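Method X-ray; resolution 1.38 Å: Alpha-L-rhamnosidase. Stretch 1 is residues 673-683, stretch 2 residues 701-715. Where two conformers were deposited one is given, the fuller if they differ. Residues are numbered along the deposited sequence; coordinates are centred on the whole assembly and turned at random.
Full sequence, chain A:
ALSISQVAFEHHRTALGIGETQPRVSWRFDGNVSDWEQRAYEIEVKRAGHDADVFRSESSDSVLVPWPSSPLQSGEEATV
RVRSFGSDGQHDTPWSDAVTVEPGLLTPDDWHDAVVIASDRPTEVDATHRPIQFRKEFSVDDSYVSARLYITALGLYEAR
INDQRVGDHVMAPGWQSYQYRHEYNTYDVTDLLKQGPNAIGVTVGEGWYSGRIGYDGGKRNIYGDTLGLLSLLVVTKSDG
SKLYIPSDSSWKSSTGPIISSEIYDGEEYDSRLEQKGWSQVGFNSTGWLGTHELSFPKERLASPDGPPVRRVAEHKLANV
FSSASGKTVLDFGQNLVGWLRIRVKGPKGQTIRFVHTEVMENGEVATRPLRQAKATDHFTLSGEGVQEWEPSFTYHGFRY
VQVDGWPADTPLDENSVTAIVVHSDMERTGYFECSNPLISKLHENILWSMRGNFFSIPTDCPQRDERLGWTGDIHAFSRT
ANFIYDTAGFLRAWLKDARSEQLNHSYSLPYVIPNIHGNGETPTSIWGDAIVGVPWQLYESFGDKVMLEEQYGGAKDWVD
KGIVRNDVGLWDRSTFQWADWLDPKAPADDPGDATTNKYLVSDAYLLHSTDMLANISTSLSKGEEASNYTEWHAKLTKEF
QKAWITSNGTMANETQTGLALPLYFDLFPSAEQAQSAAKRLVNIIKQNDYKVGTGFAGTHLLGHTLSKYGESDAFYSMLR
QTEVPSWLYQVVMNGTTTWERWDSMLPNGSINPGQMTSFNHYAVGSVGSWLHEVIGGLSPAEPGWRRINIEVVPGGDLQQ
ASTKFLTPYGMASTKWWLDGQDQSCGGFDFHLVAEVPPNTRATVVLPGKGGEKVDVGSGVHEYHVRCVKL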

# COMPACT_ATOMS: atom_id res chain seq x y z
N GLN A 673 38.91 -6.96 1.64
CA GLN A 673 38.67 -5.54 1.27
C GLN A 673 37.27 -5.13 1.74
O GLN A 673 37.12 -3.99 2.17
CB GLN A 673 38.87 -5.32 -0.24
CG GLN A 673 40.35 -5.28 -0.63
CD GLN A 673 40.59 -4.41 -1.84
OE1 GLN A 673 39.68 -4.12 -2.62
NE2 GLN A 673 41.85 -4.00 -2.00
N ALA A 674 36.30 -6.06 1.65
CA ALA A 674 34.96 -5.78 2.15
C ALA A 674 34.99 -5.60 3.67
O ALA A 674 34.43 -4.67 4.21
CB ALA A 674 34.00 -6.87 1.75
N GLN A 675 35.70 -6.50 4.39
CA GLN A 675 35.74 -6.39 5.85
C GLN A 675 36.41 -5.05 6.26
O GLN A 675 36.00 -4.40 7.21
CB GLN A 675 36.49 -7.59 6.47
CG GLN A 675 35.76 -8.92 6.32
CD GLN A 675 36.56 -10.19 6.55
OE1 GLN A 675 37.72 -10.18 6.97
NE2 GLN A 675 35.94 -11.33 6.26
N SER A 676 37.48 -4.65 5.56
CA SER A 676 38.16 -3.39 5.84
C SER A 676 37.18 -2.23 5.62
O SER A 676 37.14 -1.31 6.44
CB SER A 676 39.41 -3.21 4.98
OG SER A 676 40.39 -4.15 5.37
N ALA A 677 36.43 -2.28 4.52
CA ALA A 677 35.43 -1.23 4.20
C ALA A 677 34.35 -1.15 5.30
O ALA A 677 33.92 -0.04 5.71
CB ALA A 677 34.88 -1.49 2.84
N ALA A 678 33.89 -2.29 5.79
CA ALA A 678 32.88 -2.33 6.91
C ALA A 678 33.42 -1.60 8.14
O ALA A 678 32.71 -0.84 8.79
CB ALA A 678 32.42 -3.73 7.23
N LYS A 679 34.68 -1.86 8.50
CA LYS A 679 35.25 -1.15 9.66
C LYS A 679 35.36 0.36 9.39
O LYS A 679 35.16 1.17 10.32
CB LYS A 679 36.58 -1.79 10.05
CG LYS A 679 36.49 -3.22 10.58
CD LYS A 679 35.76 -3.30 11.88
CE LYS A 679 35.80 -4.67 12.51
NZ LYS A 679 34.95 -4.65 13.74
N ARG A 680 35.69 0.76 8.15
CA ARG A 680 35.73 2.19 7.84
C ARG A 680 34.34 2.81 7.90
O ARG A 680 34.22 3.95 8.35
CB ARG A 680 36.33 2.45 6.45
CG ARG A 680 37.79 2.07 6.36
CD ARG A 680 38.51 2.74 5.21
NE ARG A 680 37.87 2.54 3.92
CZ ARG A 680 37.91 1.46 3.17
NH1 ARG A 680 38.68 0.43 3.54
NH2 ARG A 680 37.17 1.40 2.07
N LEU A 681 33.31 2.05 7.49
CA LEU A 681 31.93 2.54 7.58
C LEU A 681 31.58 2.85 9.05
O LEU A 681 31.03 3.92 9.40
CB LEU A 681 30.96 1.53 6.95
CG LEU A 681 29.47 1.89 7.11
CD1 LEU A 681 29.11 3.29 6.56
CD2 LEU A 681 28.60 0.83 6.40
N VAL A 682 31.90 1.90 9.94
CA VAL A 682 31.61 2.07 11.38
C VAL A 682 32.36 3.30 11.91
O VAL A 682 31.79 4.05 12.72
CB VAL A 682 31.97 0.80 12.17
CG1 VAL A 682 31.94 1.06 13.68
CG2 VAL A 682 31.06 -0.35 11.80
N ASN A 683 33.61 3.49 11.47
CA ASN A 683 34.42 4.63 11.92
C ASN A 683 33.79 5.95 11.47
O ASN A 683 33.72 6.88 12.30
CB ASN A 683 35.86 4.51 11.43
CG ASN A 683 36.74 5.61 11.99
OD1 ASN A 683 36.89 5.71 13.20
ND2 ASN A 683 37.29 6.44 11.13
N LEU A 701 18.96 0.17 3.44
CA LEU A 701 19.91 -0.94 3.52
C LEU A 701 20.95 -0.76 4.63
O LEU A 701 21.71 -1.68 4.93
CB LEU A 701 20.62 -1.07 2.17
CG LEU A 701 19.79 -1.43 0.97
CD1 LEU A 701 20.69 -1.35 -0.27
CD2 LEU A 701 19.14 -2.79 1.18
N LEU A 702 21.02 0.40 5.26
CA LEU A 702 22.14 0.72 6.15
C LEU A 702 22.21 -0.25 7.33
O LEU A 702 23.26 -0.82 7.64
CB LEU A 702 22.04 2.17 6.63
CG LEU A 702 23.18 2.64 7.53
CD1 LEU A 702 24.52 2.52 6.82
CD2 LEU A 702 22.93 4.07 7.99
N GLY A 703 21.12 -0.48 8.06
CA GLY A 703 21.13 -1.37 9.19
C GLY A 703 21.46 -2.79 8.78
O GLY A 703 22.21 -3.49 9.47
N HIS A 704 20.89 -3.25 7.67
CA HIS A 704 21.12 -4.60 7.19
C HIS A 704 22.57 -4.78 6.79
O HIS A 704 23.13 -5.88 6.97
CB HIS A 704 20.19 -4.97 6.04
CG HIS A 704 18.78 -4.96 6.48
ND1 HIS A 704 18.31 -5.83 7.44
CD2 HIS A 704 17.74 -4.17 6.13
CE1 HIS A 704 17.02 -5.58 7.64
NE2 HIS A 704 16.66 -4.55 6.87
N THR A 705 23.20 -3.73 6.27
CA THR A 705 24.57 -3.79 5.84
C THR A 705 25.46 -3.95 7.08
O THR A 705 26.39 -4.79 7.12
CB THR A 705 24.99 -2.55 5.05
OG1 THR A 705 24.19 -2.44 3.87
CG2 THR A 705 26.45 -2.58 4.67
N LEU A 706 25.21 -3.14 8.12
CA LEU A 706 26.02 -3.19 9.32
C LEU A 706 25.86 -4.56 9.98
O LEU A 706 26.86 -5.18 10.40
CB LEU A 706 25.66 -2.03 10.26
CG LEU A 706 26.15 -0.67 9.78
CD1 LEU A 706 25.39 0.43 10.50
CD2 LEU A 706 27.64 -0.53 10.00
N SER A 707 24.64 -5.07 10.08
CA SER A 707 24.41 -6.39 10.69
C SER A 707 25.07 -7.50 9.87
O SER A 707 25.60 -8.45 10.44
CB SER A 707 22.93 -6.64 10.87
OG SER A 707 22.39 -5.73 11.81
N LYS A 708 25.09 -7.41 8.54
CA LYS A 708 25.71 -8.40 7.66
C LYS A 708 27.19 -8.58 8.04
O LYS A 708 27.71 -9.71 7.94
CB LYS A 708 25.59 -7.93 6.20
CG LYS A 708 26.31 -8.77 5.15
CD LYS A 708 26.03 -8.27 3.75
CE LYS A 708 26.73 -9.07 2.67
NZ LYS A 708 26.15 -8.77 1.34
N TYR A 709 27.83 -7.51 8.53
CA TYR A 709 29.27 -7.51 8.90
C TYR A 709 29.50 -7.54 10.40
O TYR A 709 30.63 -7.27 10.88
CB TYR A 709 29.95 -6.31 8.24
CG TYR A 709 30.33 -6.72 6.85
CD1 TYR A 709 31.44 -7.51 6.64
CD2 TYR A 709 29.48 -6.48 5.79
CE1 TYR A 709 31.76 -7.97 5.38
CE2 TYR A 709 29.78 -6.93 4.53
CZ TYR A 709 30.93 -7.67 4.32
OH TYR A 709 31.20 -8.13 3.08
N GLY A 710 28.46 -7.93 11.16
CA GLY A 710 28.59 -8.14 12.60
C GLY A 710 28.64 -6.85 13.41
O GLY A 710 29.10 -6.85 14.57
N GLU A 711 28.14 -5.76 12.80
CA GLU A 711 28.22 -4.46 13.43
C GLU A 711 26.83 -3.96 13.87
O GLU A 711 26.55 -2.75 13.77
CB GLU A 711 28.90 -3.48 12.49
CG GLU A 711 30.29 -3.91 12.06
CD GLU A 711 31.38 -3.77 13.09
OE1 GLU A 711 31.13 -3.13 14.15
OE2 GLU A 711 32.51 -4.25 12.80
N SER A 712 25.98 -4.86 14.36
CA SER A 712 24.68 -4.46 14.87
C SER A 712 24.78 -3.42 16.00
O SER A 712 23.90 -2.59 16.12
CB SER A 712 23.81 -5.64 15.30
OG SER A 712 23.47 -6.47 14.20
N ASP A 713 25.79 -3.49 16.87
CA ASP A 713 25.91 -2.52 17.98
C ASP A 713 26.05 -1.09 17.44
O ASP A 713 25.43 -0.17 17.98
CB ASP A 713 27.11 -2.85 18.88
CG ASP A 713 26.84 -4.06 19.73
OD1 ASP A 713 25.69 -4.30 20.15
OD2 ASP A 713 27.82 -4.76 20.00
N ALA A 714 26.80 -0.91 16.35
CA ALA A 714 26.91 0.41 15.73
C ALA A 714 25.54 0.91 15.26
O ALA A 714 25.23 2.07 15.42
CB ALA A 714 27.90 0.38 14.57
N PHE A 715 24.74 0.02 14.68
CA PHE A 715 23.44 0.46 14.17
C PHE A 715 22.52 0.78 15.34
O PHE A 715 21.74 1.72 15.28
CB PHE A 715 22.79 -0.53 13.20
CG PHE A 715 21.63 0.12 12.48
CD1 PHE A 715 21.89 1.13 11.56
CD2 PHE A 715 20.32 -0.23 12.73
CE1 PHE A 715 20.84 1.78 10.92
CE2 PHE A 715 19.27 0.38 12.05
CZ PHE A 715 19.54 1.38 11.15

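Helices that cross at a steep angle cannot interlock along their whole length, so their fit depends on where small residues leave room and where large ones reach in. This pair of segments from an alpha-L-rhamnosidase illustrates the principle. Residues 673-683 form one uninterrupted piece of helix. The second stretch is helical through K708, turns at Y709, G710 and E711, and resumes as a helix at S712. The axes of helices 673-683 and 701-708 approach no closer than 10.6 Å, and their directions differ by 124°, a wide separation that the side chains and the turn must bridge.

The tightest backbone approaches lie at alanines: the CA atoms of A678 and Y709 are 6.6 Å apart, as are those of V682 and A714. A674 and A678, one helical turn apart, both point toward the second stretch, and their small methyl groups leave a shallow hollow that the ring of Y709 occupies. A678 CB lies 3.7 Å from Y709 CG, near the root of the ring, whereas A674 CB lies 3.3 Å from Y709 OH, at its tip. The ring therefore lies along the helix, from one alanine to the next a turn away, while Q675 borders its edge, with CG 4.2 Å from Y709 CE1.

Farther along, the relief is reversed, and the first helix supplies the bumps. L681 (chi1 t, chi2 p) reaches among L702, T705 and L706; its CD2 is 4.4 Å from L702 CD1, 4.4 Å from T705 CG2 and 4.0 Å from L706 CD2. V682 fits beside it, its CG2 3.9 Å from L706 CD2 and its CG1 4.2 Å from A714 CB. Here the small side chain of A714 accommodates the branched valine, and the contacts are apolar packing.

Between the two helical pieces the chain reverses direction, which brings A714 back alongside V682. G710 adopts a positive phi of 76°, a conformation that favours glycine, and E711 N donates a hydrogen bond to L706 O (2.8 Å), tying the turn back to the helix it leaves. E711 then stands at the N-cap position of the next helix with its CA-to-CB bond pointing toward the first stretch. K679 leaves its backbone sideways, but its extended end swings nearer, and NZ donates a hydrogen bond to E711 OE2 at 2.6 Å, within a salt bridge. The carboxylate also meets the hydrocarbon surface, with E711 OE1 3.6 Å from V682 CG2. Charge pairing thus joins an exposed lysine to a well-covered glutamate, in a contact shaped by alanine hollows, an aromatic ring and aliphatic bumps.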